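Long-range contacts in lipid binding protein (Grifola frondosa, PDB 5H0Q), which probably recognises membrane domains in which sphingomyelin and cholesterol occur together, and serves as a specific probe for them: residues E50-Y55 and E191-V196; V57-L62 and W132-N137; V61-Y66 and T100-T105; S80-F85 and A110-A115; D141-V146 and N171-D176. All coordinates share one frame; numbering follows the deposited sequence.

Contact 1: residues E50-Y55 and E191-V196; sequences ELKAEY and ETTAYV
Lys-52 reaches from the helix to the start of strand 193-196 and meets Tyr-195, Thr-193 and Glu-191 in turn. Its CB points toward the strand, and CG stands anti to the backbone N (chi1 172°), beyond which the chain stays extended. CD comes first to the Tyr-195 ring, lying 4.0 Å from CE2 near the plane of the ring, so that the methylene touches the edge of the aromatic group. One carbon further on, CE lies 3.4 Å from Thr-193 OG1, where the two side chains cross at about a right angle. Thr-193 presents two different branches to the helix, OG1 to the lysine chain and CG2 to Tyr-55. At the tip, Lys-52 NZ still lies beside Thr-193, 3.5 Å from OG1, with Glu-191 OE1 beyond at 3.9 Å, a long salt bridge that ties the helix loosely to the turn preceding the strand. Helix 41-55 lies on one face of the mixed sheet that holds strands 60-68, 99-105 and 193-201, the last pairing in parallel with 60-68. The helical segment 50-55 runs nearly antiparallel to strand 193-196, their axes 10.1 Å apart at the nearest, a spacing usual for a helix laid on a sheet. Leu-51 rests on Leu-62, Val-101 and Ile-103 of the same sheet. One turn on from Leu-51, Tyr-55 also points toward the strand, and its hydroxyl is engaged by the backbone N of Val-59. The edge of its ring meets the methyl of Thr-193, with CE2 4.2 Å from CG2.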
# COMPACT_ATOMS: atom_id res chain seq x y z
N GLU A 50 8.07 -0.29 -15.42
CA GLU A 50 9.38 0.37 -15.52
C GLU A 50 10.34 -0.16 -14.48
O GLU A 50 11.49 -0.51 -14.79
CB GLU A 50 9.26 1.88 -15.31
CG GLU A 50 8.52 2.70 -16.33
CD GLU A 50 8.34 4.13 -15.84
OE1 GLU A 50 7.28 4.74 -16.11
OE2 GLU A 50 9.25 4.65 -15.15
N LEU A 51 9.90 -0.14 -13.21
CA LEU A 51 10.75 -0.59 -12.11
C LEU A 51 11.17 -2.04 -12.28
O LEU A 51 12.31 -2.40 -12.00
CB LEU A 51 10.03 -0.39 -10.77
CG LEU A 51 9.82 1.07 -10.36
CD1 LEU A 51 8.91 1.14 -9.13
CD2 LEU A 51 11.16 1.74 -10.09
N LYS A 52 10.24 -2.90 -12.71
CA LYS A 52 10.58 -4.31 -12.91
C LYS A 52 11.59 -4.47 -14.04
O LYS A 52 12.55 -5.23 -13.91
CB LYS A 52 9.31 -5.12 -13.20
CG LYS A 52 9.60 -6.56 -13.61
CD LYS A 52 8.33 -7.41 -13.65
CE LYS A 52 8.62 -8.85 -14.05
NZ LYS A 52 7.43 -9.72 -13.87
N ALA A 53 11.38 -3.75 -15.15
CA ALA A 53 12.34 -3.82 -16.24
C ALA A 53 13.71 -3.32 -15.79
O ALA A 53 14.74 -3.90 -16.16
CB ALA A 53 11.84 -3.00 -17.43
N GLU A 54 13.74 -2.26 -14.99
CA GLU A 54 15.01 -1.71 -14.51
C GLU A 54 15.69 -2.66 -13.53
O GLU A 54 16.92 -2.79 -13.53
CB GLU A 54 14.77 -0.34 -13.87
CG GLU A 54 15.99 0.32 -13.26
CD GLU A 54 15.64 1.58 -12.50
OE1 GLU A 54 14.53 1.65 -11.93
OE2 GLU A 54 16.47 2.51 -12.47
N TYR A 55 14.92 -3.34 -12.68
CA TYR A 55 15.52 -4.25 -11.72
C TYR A 55 15.99 -5.54 -12.40
O TYR A 55 17.11 -6.00 -12.14
CB TYR A 55 14.54 -4.58 -10.60
CG TYR A 55 15.07 -5.65 -9.66
CD1 TYR A 55 16.10 -5.36 -8.77
CD2 TYR A 55 14.56 -6.94 -9.66
CE1 TYR A 55 16.61 -6.32 -7.92
CE2 TYR A 55 15.07 -7.91 -8.81
CZ TYR A 55 16.09 -7.58 -7.94
OH TYR A 55 16.62 -8.53 -7.11
N GLU A 191 5.31 -14.84 -7.51
CA GLU A 191 6.47 -14.98 -8.38
C GLU A 191 7.62 -14.19 -7.77
O GLU A 191 7.44 -13.36 -6.87
CB GLU A 191 6.16 -14.51 -9.80
CG GLU A 191 5.67 -13.08 -9.92
CD GLU A 191 5.46 -12.65 -11.36
OE1 GLU A 191 6.27 -13.03 -12.23
OE2 GLU A 191 4.48 -11.92 -11.63
N THR A 192 8.83 -14.45 -8.30
CA THR A 192 10.03 -13.84 -7.73
C THR A 192 10.02 -12.32 -7.87
O THR A 192 10.51 -11.62 -6.98
CB THR A 192 11.30 -14.42 -8.37
OG1 THR A 192 11.29 -14.24 -9.79
CG2 THR A 192 11.43 -15.89 -8.05
N THR A 193 9.51 -11.80 -8.99
CA THR A 193 9.38 -10.36 -9.17
C THR A 193 7.88 -10.06 -9.26
O THR A 193 7.29 -10.09 -10.34
CB THR A 193 10.17 -9.85 -10.40
OG1 THR A 193 9.92 -10.68 -11.53
CG2 THR A 193 11.63 -9.93 -10.12
N ALA A 194 7.27 -9.79 -8.11
CA ALA A 194 5.82 -9.83 -7.96
C ALA A 194 5.21 -8.43 -7.92
O ALA A 194 5.74 -7.54 -7.24
CB ALA A 194 5.42 -10.58 -6.69
N TYR A 195 4.10 -8.26 -8.63
CA TYR A 195 3.30 -7.05 -8.46
C TYR A 195 2.53 -7.17 -7.17
O TYR A 195 1.93 -8.21 -6.87
CB TYR A 195 2.32 -6.88 -9.62
CG TYR A 195 2.90 -6.30 -10.90
CD1 TYR A 195 2.15 -5.45 -11.69
CD2 TYR A 195 4.18 -6.61 -11.29
CE1 TYR A 195 2.66 -4.92 -12.86
CE2 TYR A 195 4.69 -6.10 -12.48
CZ TYR A 195 3.94 -5.25 -13.24
OH TYR A 195 4.45 -4.73 -14.41
N VAL A 196 2.52 -6.08 -6.40
CA VAL A 196 1.77 -6.01 -5.16
C VAL A 196 0.87 -4.79 -5.26
O VAL A 196 1.29 -3.75 -5.76
CB VAL A 196 2.71 -5.90 -3.95
CG1 VAL A 196 1.93 -5.65 -2.66
CG2 VAL A 196 3.53 -7.13 -3.84

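Contact 2: residues V57-L62 and W132-N137; sequences VGVCVL and WQNPWN
The indole of Trp-132 carries Val-61 CG2 over one face: the methyl lies 3.6 Å from the centroid of the five-membered ring and 15° off its normal, a CH-pi contact. It sits closest to CD1 and NE1, toward the rim of the whole indole. His-104 meets the same indole edge-to-face. The second indole, that of Trp-136, touches Val-59 obliquely, its CD1 3.9 Å from CG2. Between the two tryptophans the flat amide of Asn-134 turns toward strand 60-62, its ND2 donating to Cys-60 O at 3.0 Å in a bent bond (N-H...O angle 141°). The acceptor lies in the amide plane, whereas the donor stands 43° above the plane of the carbonyl. Val-59 CG1 packs beside this amide and comes 3.3 Å from the backbone O of Asn-134, and Val-61 CG1 meets Asn-134 CB at 4.0 Å. These side chains fill the space between the two sheets of a beta sandwich near one end. ND2 also donates to Glu-191 O, while OD1 accepts from Ser-142 and Arg-138. Both polar ends of this buried amide are therefore satisfied, which fixes its rotation and joins the facing sheets by a polar link within otherwise apolar packing.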
# COMPACT_ATOMS: atom_id res chain seq x y z
N VAL A 57 16.09 -9.57 -13.15
CA VAL A 57 15.88 -10.88 -12.55
C VAL A 57 16.42 -10.87 -11.13
O VAL A 57 17.58 -10.49 -10.90
CB VAL A 57 16.57 -11.96 -13.39
CG1 VAL A 57 16.47 -13.33 -12.69
CG2 VAL A 57 15.95 -12.01 -14.76
N GLY A 58 15.60 -11.33 -10.18
CA GLY A 58 16.04 -11.40 -8.81
C GLY A 58 14.85 -11.71 -7.93
O GLY A 58 14.05 -12.58 -8.30
N VAL A 59 14.71 -11.06 -6.77
CA VAL A 59 13.50 -11.14 -5.98
C VAL A 59 13.15 -9.72 -5.60
O VAL A 59 14.00 -9.00 -5.07
CB VAL A 59 13.66 -12.00 -4.71
CG1 VAL A 59 12.38 -11.98 -3.89
CG2 VAL A 59 14.00 -13.42 -5.07
N CYS A 60 11.92 -9.31 -5.89
CA CYS A 60 11.48 -7.98 -5.51
C CYS A 60 9.96 -7.95 -5.45
O CYS A 60 9.27 -8.89 -5.83
CB CYS A 60 11.96 -6.93 -6.49
SG CYS A 60 11.16 -7.04 -8.14
N VAL A 61 9.46 -6.81 -5.00
CA VAL A 61 8.05 -6.50 -5.09
C VAL A 61 7.92 -5.14 -5.74
O VAL A 61 8.70 -4.23 -5.45
CB VAL A 61 7.32 -6.52 -3.72
CG1 VAL A 61 7.25 -7.94 -3.19
CG2 VAL A 61 8.00 -5.57 -2.70
N LEU A 62 6.95 -5.02 -6.62
CA LEU A 62 6.65 -3.78 -7.33
C LEU A 62 5.30 -3.33 -6.76
O LEU A 62 4.26 -3.86 -7.13
CB LEU A 62 6.56 -3.97 -8.84
CG LEU A 62 7.76 -4.37 -9.70
CD1 LEU A 62 9.05 -3.76 -9.21
CD2 LEU A 62 7.87 -5.88 -9.76
N TRP A 132 4.95 -7.08 3.01
CA TRP A 132 5.16 -8.08 1.99
C TRP A 132 6.28 -8.99 2.44
O TRP A 132 7.14 -8.62 3.24
CB TRP A 132 5.47 -7.44 0.62
CG TRP A 132 6.70 -6.55 0.71
CD1 TRP A 132 8.00 -6.91 0.53
CD2 TRP A 132 6.71 -5.18 1.10
NE1 TRP A 132 8.83 -5.83 0.74
CE2 TRP A 132 8.06 -4.76 1.12
CE3 TRP A 132 5.71 -4.25 1.43
CZ2 TRP A 132 8.42 -3.46 1.45
CZ3 TRP A 132 6.06 -2.98 1.71
CH2 TRP A 132 7.41 -2.59 1.75
N GLN A 133 6.28 -10.20 1.90
CA GLN A 133 7.33 -11.17 2.19
C GLN A 133 7.39 -12.07 0.96
O GLN A 133 6.46 -12.85 0.72
CB GLN A 133 7.03 -11.94 3.46
CG GLN A 133 8.16 -12.88 3.92
CD GLN A 133 8.15 -14.23 3.23
OE1 GLN A 133 9.07 -14.56 2.46
NE2 GLN A 133 7.12 -15.02 3.48
N ASN A 134 8.44 -11.89 0.16
CA ASN A 134 8.60 -12.60 -1.10
C ASN A 134 9.87 -13.43 -1.01
O ASN A 134 10.98 -12.86 -1.06
CB ASN A 134 8.66 -11.62 -2.27
CG ASN A 134 8.34 -12.29 -3.59
OD1 ASN A 134 7.85 -13.42 -3.59
ND2 ASN A 134 8.56 -11.59 -4.71
N PRO A 135 9.78 -14.74 -0.85
CA PRO A 135 10.95 -15.53 -0.45
C PRO A 135 11.85 -15.92 -1.61
O PRO A 135 11.40 -16.08 -2.75
CB PRO A 135 10.32 -16.79 0.16
CG PRO A 135 9.07 -16.96 -0.60
CD PRO A 135 8.56 -15.56 -0.88
N TRP A 136 13.13 -16.09 -1.29
CA TRP A 136 14.08 -16.59 -2.28
C TRP A 136 13.84 -18.06 -2.56
O TRP A 136 13.98 -18.51 -3.71
CB TRP A 136 15.50 -16.35 -1.79
CG TRP A 136 16.56 -16.47 -2.85
CD1 TRP A 136 16.96 -15.50 -3.74
CD2 TRP A 136 17.35 -17.62 -3.13
NE1 TRP A 136 17.96 -15.98 -4.54
CE2 TRP A 136 18.22 -17.28 -4.19
CE3 TRP A 136 17.42 -18.90 -2.58
CZ2 TRP A 136 19.13 -18.18 -4.71
CZ3 TRP A 136 18.33 -19.79 -3.10
CH2 TRP A 136 19.17 -19.43 -4.16
N ASN A 137 13.47 -18.84 -1.54
CA ASN A 137 13.25 -20.27 -1.70
C ASN A 137 11.82 -20.49 -2.17
O ASN A 137 10.86 -20.30 -1.41
CB ASN A 137 13.52 -21.00 -0.38
CG ASN A 137 13.29 -22.48 -0.48
OD1 ASN A 137 12.54 -22.96 -1.33
ND2 ASN A 137 13.92 -23.23 0.42

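Contact 3: residues V61-Y66 and T100-T105; sequences VLVRVY and TVFIHT
Val-63 and Phe-102 form a hydrogen-bonded pair, with Val-63 N 2.8 Å from Phe-102 O and Phe-102 N 3.0 Å from Val-63 O. The same two-bond pattern recurs at Val-61 with His-104 and at Val-65 with Thr-100, giving six bonds in a regular antiparallel ladder within the mixed sheet of the beta sandwich. Leu-62 with Ile-103 and Arg-64 with Val-101 are the non-hydrogen-bonded pairs between them, and the Val-101 CA makes a short C-H...O approach of 3.1 Å to Val-63 O. On the face that looks into the sandwich, Phe-102 CG lies between its backbone N and carbonyl carbon (chi1 63°). The ring lies with one face against Val-63 across the pair, CB 3.8 Å from the centroid and offset toward the rim. Along this face Val-65 CB packs against Thr-100 CG2. His-104 leads its imidazole away from Val-61, and both ring nitrogens are bonded, NE2 to Ser-80 and ND1 to Ser-114. The other face is covered by helix 41-55, toward which Arg-64 extends to meet Gln-48, its NE bridging to Glu-197. There Leu-62 CD1 touches two atoms of Ile-103, CD1 and CG1, each at 3.6 Å.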
# COMPACT_ATOMS: atom_id res chain seq x y z
N VAL A 61 9.46 -6.81 -5.00
CA VAL A 61 8.05 -6.50 -5.09
C VAL A 61 7.92 -5.14 -5.74
O VAL A 61 8.70 -4.23 -5.45
CB VAL A 61 7.32 -6.52 -3.72
CG1 VAL A 61 7.25 -7.94 -3.19
CG2 VAL A 61 8.00 -5.57 -2.70
N LEU A 62 6.95 -5.02 -6.62
CA LEU A 62 6.65 -3.78 -7.33
C LEU A 62 5.30 -3.33 -6.76
O LEU A 62 4.26 -3.86 -7.13
CB LEU A 62 6.56 -3.97 -8.84
CG LEU A 62 7.76 -4.37 -9.70
CD1 LEU A 62 9.05 -3.76 -9.21
CD2 LEU A 62 7.87 -5.88 -9.76
N VAL A 63 5.33 -2.38 -5.83
CA VAL A 63 4.18 -2.08 -4.98
C VAL A 63 3.45 -0.87 -5.51
O VAL A 63 4.07 0.19 -5.70
CB VAL A 63 4.59 -1.83 -3.52
CG1 VAL A 63 3.34 -1.52 -2.69
CG2 VAL A 63 5.32 -3.02 -2.96
N ARG A 64 2.14 -1.00 -5.74
CA ARG A 64 1.29 0.16 -5.98
C ARG A 64 0.31 0.28 -4.82
O ARG A 64 -0.24 -0.72 -4.35
CB ARG A 64 0.56 0.07 -7.31
CG ARG A 64 -0.45 -1.06 -7.50
CD ARG A 64 -1.13 -0.92 -8.88
NE ARG A 64 -2.22 -1.88 -9.05
CZ ARG A 64 -2.14 -3.05 -9.67
NH1 ARG A 64 -1.02 -3.45 -10.25
NH2 ARG A 64 -3.22 -3.82 -9.70
N VAL A 65 0.04 1.51 -4.40
CA VAL A 65 -0.80 1.81 -3.24
C VAL A 65 -1.85 2.81 -3.67
O VAL A 65 -1.49 3.87 -4.19
CB VAL A 65 0.04 2.41 -2.10
CG1 VAL A 65 -0.86 2.75 -0.92
CG2 VAL A 65 1.18 1.51 -1.73
N TYR A 66 -3.14 2.52 -3.43
CA TYR A 66 -4.23 3.43 -3.75
C TYR A 66 -4.92 3.83 -2.46
O TYR A 66 -5.38 2.97 -1.71
CB TYR A 66 -5.26 2.82 -4.71
CG TYR A 66 -6.26 3.81 -5.22
CD1 TYR A 66 -5.85 4.92 -5.93
CD2 TYR A 66 -7.62 3.65 -4.98
CE1 TYR A 66 -6.77 5.83 -6.43
CE2 TYR A 66 -8.54 4.56 -5.47
CZ TYR A 66 -8.10 5.64 -6.18
OH TYR A 66 -8.99 6.54 -6.69
N THR A 100 0.67 5.75 -5.06
CA THR A 100 2.11 5.78 -5.14
C THR A 100 2.63 4.41 -5.54
O THR A 100 1.94 3.39 -5.43
CB THR A 100 2.74 6.27 -3.85
OG1 THR A 100 4.11 6.58 -4.10
CG2 THR A 100 2.63 5.24 -2.74
N VAL A 101 3.86 4.39 -6.06
CA VAL A 101 4.50 3.17 -6.54
C VAL A 101 5.94 3.16 -6.05
O VAL A 101 6.63 4.19 -6.11
CB VAL A 101 4.46 3.08 -8.08
CG1 VAL A 101 5.19 1.82 -8.56
CG2 VAL A 101 3.02 3.08 -8.55
N PHE A 102 6.40 2.01 -5.61
CA PHE A 102 7.80 1.87 -5.26
C PHE A 102 8.22 0.42 -5.42
O PHE A 102 7.39 -0.48 -5.54
CB PHE A 102 8.06 2.36 -3.82
CG PHE A 102 7.35 1.55 -2.75
CD1 PHE A 102 7.93 0.42 -2.20
CD2 PHE A 102 6.11 1.95 -2.27
CE1 PHE A 102 7.28 -0.32 -1.23
CE2 PHE A 102 5.47 1.23 -1.28
CZ PHE A 102 6.05 0.10 -0.76
N ILE A 103 9.53 0.21 -5.44
CA ILE A 103 10.10 -1.12 -5.48
C ILE A 103 10.78 -1.41 -4.15
O ILE A 103 11.34 -0.53 -3.50
CB ILE A 103 11.07 -1.28 -6.68
CG1 ILE A 103 11.55 -2.73 -6.80
CG2 ILE A 103 12.26 -0.36 -6.56
CD1 ILE A 103 12.36 -3.02 -8.05
N HIS A 104 10.73 -2.67 -3.77
CA HIS A 104 11.56 -3.19 -2.68
C HIS A 104 12.20 -4.47 -3.19
O HIS A 104 11.50 -5.30 -3.77
CB HIS A 104 10.72 -3.45 -1.43
CG HIS A 104 11.53 -3.65 -0.20
ND1 HIS A 104 12.00 -4.88 0.20
CD2 HIS A 104 11.97 -2.76 0.74
CE1 HIS A 104 12.67 -4.75 1.34
NE2 HIS A 104 12.67 -3.47 1.68
N THR A 105 13.50 -4.62 -3.00
CA THR A 105 14.22 -5.74 -3.58
C THR A 105 15.02 -6.46 -2.52
O THR A 105 15.30 -5.93 -1.45
CB THR A 105 15.21 -5.31 -4.68
OG1 THR A 105 16.37 -4.70 -4.10
CG2 THR A 105 14.57 -4.33 -5.62

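Contact 4: residues S80-F85 and A110-A115; sequences SFRGHF and AAVGSA
A classic beta bulge sets Phe-81 and Arg-82 together opposite Ala-115, where the chain turns a corner after strand 73-80. Ala-115 O accepts from both backbone nitrogens, 2.8 Å from Phe-81 N and 3.0 Å from Arg-82 N. The two donors come from the same face of the carbonyl plane, but the Phe-81 bond is distinctly bent at 138° while that of Arg-82 is nearly straight at 170°. A return bond from Ala-115 N to Arg-82 O, 2.9 Å, completes the pair. Around it the side chains of Arg-82, Phe-81 and Val-112 pack. Arg-82 CB lies 3.5 Å from Gly-113 O, and the Arg-82 and Val-112 side chains cross at about a right angle, CD of the arginine 3.8 Å from CG1 of the valine. Further along the arginine, NH1 comes 4.0 Å from Ala-115 CB. Phe-81 CB meets that same methyl at 4.0 Å. The guanidinium has a stronger partner beyond these residues, since NH2 forms a salt bridge with Asp-168 in helix 160-169. Phe-81 packs on Lys-160, Leu-164 and Leu-167 of that helix, so the helix packs against the bulged end of the antiparallel sheet, while residues 84-85 move on to pair with strand 99-105 of the other sheet.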
# COMPACT_ATOMS: atom_id res chain seq x y z
N SER A 80 12.65 -2.37 6.40
CA SER A 80 13.15 -3.53 5.65
C SER A 80 13.48 -4.65 6.62
O SER A 80 14.38 -4.49 7.46
CB SER A 80 14.40 -3.20 4.84
OG SER A 80 14.14 -2.23 3.86
N PHE A 81 12.81 -5.78 6.48
CA PHE A 81 13.20 -6.96 7.23
C PHE A 81 14.25 -7.78 6.50
O PHE A 81 15.19 -8.30 7.11
CB PHE A 81 11.98 -7.82 7.53
CG PHE A 81 10.88 -7.10 8.25
CD1 PHE A 81 11.09 -6.56 9.50
CD2 PHE A 81 9.62 -6.97 7.69
CE1 PHE A 81 10.08 -5.90 10.17
CE2 PHE A 81 8.61 -6.31 8.35
CZ PHE A 81 8.84 -5.78 9.60
N ARG A 82 14.09 -7.93 5.18
CA ARG A 82 15.09 -8.52 4.31
C ARG A 82 15.11 -7.69 3.04
O ARG A 82 14.05 -7.41 2.50
CB ARG A 82 14.75 -9.97 3.96
CG ARG A 82 14.56 -10.86 5.15
CD ARG A 82 14.17 -12.26 4.76
NE ARG A 82 13.91 -13.04 5.96
CZ ARG A 82 12.71 -13.46 6.36
NH1 ARG A 82 11.63 -13.22 5.65
NH2 ARG A 82 12.59 -14.14 7.49
N GLY A 83 16.29 -7.28 2.60
CA GLY A 83 16.40 -6.48 1.40
C GLY A 83 16.39 -4.99 1.71
O GLY A 83 16.74 -4.56 2.81
N HIS A 84 15.99 -4.21 0.71
CA HIS A 84 16.07 -2.77 0.82
C HIS A 84 15.13 -2.14 -0.18
O HIS A 84 14.73 -2.75 -1.17
CB HIS A 84 17.51 -2.26 0.64
CG HIS A 84 18.07 -2.47 -0.73
ND1 HIS A 84 18.53 -3.69 -1.17
CD2 HIS A 84 18.28 -1.60 -1.75
CE1 HIS A 84 18.99 -3.56 -2.41
NE2 HIS A 84 18.84 -2.31 -2.78
N PHE A 85 14.77 -0.90 0.11
CA PHE A 85 13.96 -0.09 -0.80
C PHE A 85 14.79 0.38 -1.98
O PHE A 85 16.02 0.44 -1.94
CB PHE A 85 13.38 1.12 -0.05
CG PHE A 85 12.28 0.75 0.90
CD1 PHE A 85 10.97 0.69 0.46
CD2 PHE A 85 12.55 0.42 2.23
CE1 PHE A 85 9.95 0.34 1.32
CE2 PHE A 85 11.53 0.05 3.10
CZ PHE A 85 10.22 0.03 2.65
N ALA A 110 22.44 -11.53 -2.83
CA ALA A 110 22.12 -12.43 -1.74
C ALA A 110 21.08 -13.45 -2.15
O ALA A 110 20.11 -13.14 -2.84
CB ALA A 110 21.61 -11.64 -0.53
N ALA A 111 21.25 -14.66 -1.64
CA ALA A 111 20.26 -15.72 -1.74
C ALA A 111 19.22 -15.59 -0.63
O ALA A 111 18.98 -16.48 0.18
CB ALA A 111 20.96 -17.07 -1.69
N VAL A 112 18.58 -14.42 -0.63
CA VAL A 112 17.59 -14.03 0.37
C VAL A 112 16.53 -13.26 -0.39
O VAL A 112 16.78 -12.72 -1.47
CB VAL A 112 18.23 -13.19 1.48
CG1 VAL A 112 17.19 -12.74 2.49
CG2 VAL A 112 19.35 -13.97 2.15
N GLY A 113 15.32 -13.21 0.17
CA GLY A 113 14.20 -12.56 -0.49
C GLY A 113 13.98 -11.12 -0.07
O GLY A 113 14.87 -10.45 0.46
N SER A 114 12.77 -10.64 -0.35
CA SER A 114 12.36 -9.26 -0.07
C SER A 114 11.26 -9.31 0.97
O SER A 114 10.24 -9.99 0.77
CB SER A 114 11.86 -8.58 -1.34
OG SER A 114 11.04 -7.49 -1.05
N ALA A 115 11.46 -8.61 2.10
CA ALA A 115 10.45 -8.56 3.15
C ALA A 115 10.49 -7.20 3.81
O ALA A 115 11.57 -6.73 4.19
CB ALA A 115 10.69 -9.66 4.18

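Contact 5: residues D141-V146 and N171-D176; sequences DSQVLV and NGQNSD
Gln-173 brings its CG and NE2 against Ser-142 O and its NE2 beside Asp-141 CB. Its chain bends at chi2 (63°), and the terminal NE2 donates to Ser-142 O at 2.7 Å, nearly straight at 173°, with the carbonyl O in the plane of the amide. The same NE2 lies 3.5 Å from Asp-141 CB. Gln-143 reaches the other way across the gap: OE1 takes the N-H of Gly-172 on a lone pair at 2.9 Å, and also accepts from His-170 ND1. The two glutamine side chains cross obliquely, and a water joins them, accepting from both NE2 atoms. This water also donates to Asp-141 OD2 at 2.7 Å and to Asn-171 OD1 at 2.8 Å, so four side chains meet at one water. Strands 143-146 and 174-176 run almost parallel, 9° apart, yet they form no beta ladder. They belong to the two different sheets of the beta sandwich, and their side chains close the side of it. In place of a backbone bond, Ser-175 OG, anti to its backbone N, accepts from Val-146 N at 2.9 Å. Val-146 CG2 adds packing 3.5 Å from this hydroxyl oxygen. Next to it, Val-144 CG1 lies 3.6 Å from Gln-173 O, while the buried Val-144 N finds no partner in the model. Leu-145 turns away from strand 174-176 onto Met-163, Leu-166 and Leu-167 of helix 160-169, and strand 174-179 itself pairs with 182-188.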
# COMPACT_ATOMS: atom_id res chain seq x y z
N ASP A 141 5.56 -19.49 -0.99
CA ASP A 141 4.84 -18.58 -1.85
C ASP A 141 5.07 -17.14 -1.42
O ASP A 141 5.36 -16.85 -0.25
CB ASP A 141 3.33 -18.86 -1.81
CG ASP A 141 3.01 -20.31 -2.09
OD1 ASP A 141 3.73 -20.92 -2.90
OD2 ASP A 141 2.05 -20.82 -1.48
N SER A 142 4.90 -16.24 -2.39
CA SER A 142 4.81 -14.82 -2.08
C SER A 142 3.65 -14.54 -1.13
O SER A 142 2.57 -15.14 -1.26
CB SER A 142 4.60 -14.01 -3.36
OG SER A 142 5.55 -14.38 -4.36
N GLN A 143 3.88 -13.60 -0.21
CA GLN A 143 2.92 -13.28 0.85
C GLN A 143 2.68 -11.78 0.93
O GLN A 143 3.58 -10.97 0.65
CB GLN A 143 3.40 -13.79 2.22
CG GLN A 143 3.65 -15.30 2.28
CD GLN A 143 2.40 -16.11 2.02
OE1 GLN A 143 1.30 -15.74 2.43
NE2 GLN A 143 2.56 -17.24 1.34
N VAL A 144 1.48 -11.41 1.39
CA VAL A 144 1.11 -10.02 1.60
C VAL A 144 0.24 -9.96 2.86
O VAL A 144 -0.46 -10.91 3.19
CB VAL A 144 0.36 -9.43 0.39
CG1 VAL A 144 -0.96 -10.12 0.20
CG2 VAL A 144 0.19 -7.95 0.50
N LEU A 145 0.30 -8.82 3.56
CA LEU A 145 -0.40 -8.69 4.84
C LEU A 145 -0.77 -7.24 5.08
O LEU A 145 0.09 -6.36 5.01
CB LEU A 145 0.49 -9.17 5.98
CG LEU A 145 -0.11 -9.06 7.39
CD1 LEU A 145 -1.22 -10.06 7.53
CD2 LEU A 145 0.98 -9.26 8.41
N VAL A 146 -2.04 -6.99 5.42
CA VAL A 146 -2.45 -5.66 5.85
C VAL A 146 -3.09 -5.79 7.23
O VAL A 146 -3.73 -6.79 7.55
CB VAL A 146 -3.43 -4.97 4.88
CG1 VAL A 146 -2.73 -4.66 3.57
CG2 VAL A 146 -4.65 -5.84 4.65
N ASN A 171 -0.26 -17.46 4.76
CA ASN A 171 -0.60 -18.47 3.76
C ASN A 171 -1.69 -17.91 2.84
O ASN A 171 -2.81 -18.40 2.79
CB ASN A 171 -1.06 -19.78 4.41
CG ASN A 171 -1.37 -20.86 3.38
OD1 ASN A 171 -0.83 -20.86 2.27
ND2 ASN A 171 -2.27 -21.77 3.74
N GLY A 172 -1.35 -16.86 2.11
CA GLY A 172 -2.29 -16.28 1.17
C GLY A 172 -1.70 -15.13 0.38
O GLY A 172 -0.89 -14.36 0.91
N GLN A 173 -2.11 -15.00 -0.88
CA GLN A 173 -1.68 -13.89 -1.73
C GLN A 173 -2.69 -12.75 -1.72
O GLN A 173 -2.58 -11.83 -2.53
CB GLN A 173 -1.44 -14.40 -3.15
CG GLN A 173 -0.25 -15.37 -3.26
CD GLN A 173 -0.42 -16.65 -2.46
OE1 GLN A 173 -1.35 -17.41 -2.71
NE2 GLN A 173 0.48 -16.90 -1.52
N ASN A 174 -3.65 -12.79 -0.80
CA ASN A 174 -4.56 -11.68 -0.52
C ASN A 174 -4.59 -11.50 0.99
O ASN A 174 -4.33 -12.44 1.76
CB ASN A 174 -5.99 -11.94 -1.05
CG ASN A 174 -6.07 -11.94 -2.57
OD1 ASN A 174 -6.05 -10.88 -3.20
ND2 ASN A 174 -6.20 -13.12 -3.16
N SER A 175 -4.92 -10.29 1.43
CA SER A 175 -5.05 -10.01 2.85
C SER A 175 -6.07 -8.90 3.00
O SER A 175 -6.11 -7.98 2.18
CB SER A 175 -3.70 -9.59 3.46
OG SER A 175 -3.84 -9.24 4.84
N ASP A 176 -6.90 -8.99 4.05
CA ASP A 176 -7.94 -8.00 4.30
C ASP A 176 -8.00 -7.69 5.79
O ASP A 176 -7.81 -8.57 6.63
CB ASP A 176 -9.32 -8.49 3.82
CG ASP A 176 -9.41 -8.58 2.31
OD1 ASP A 176 -9.66 -7.54 1.67
OD2 ASP A 176 -9.24 -9.69 1.77
O HOH W 1 0.64 -19.40 0.34

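Contacts 2 and 3 lie in the buried interior and share Val-61 and Leu-62 of strand 60-68: contact 3 pairs it within its sheet by backbone bonds, whereas contact 2 joins it to the facing sheet through indoles and one asparagine. Contact 1, at the surface, places helix 41-55 on the outer face of that sheet by loose apolar and ionic touches. Contacts 4 and 5 are partly buried and about 17 Å apart between centres; both border helix 160-169, contact 4 through Phe-81 and Arg-82, contact 5 through Leu-145, and contact 5 is otherwise held by side-chain amides and a water. Asn-134 and Ser-142 link contact 2 to contact 5, and His-104 with Ser-80 links contact 3 to contact 4.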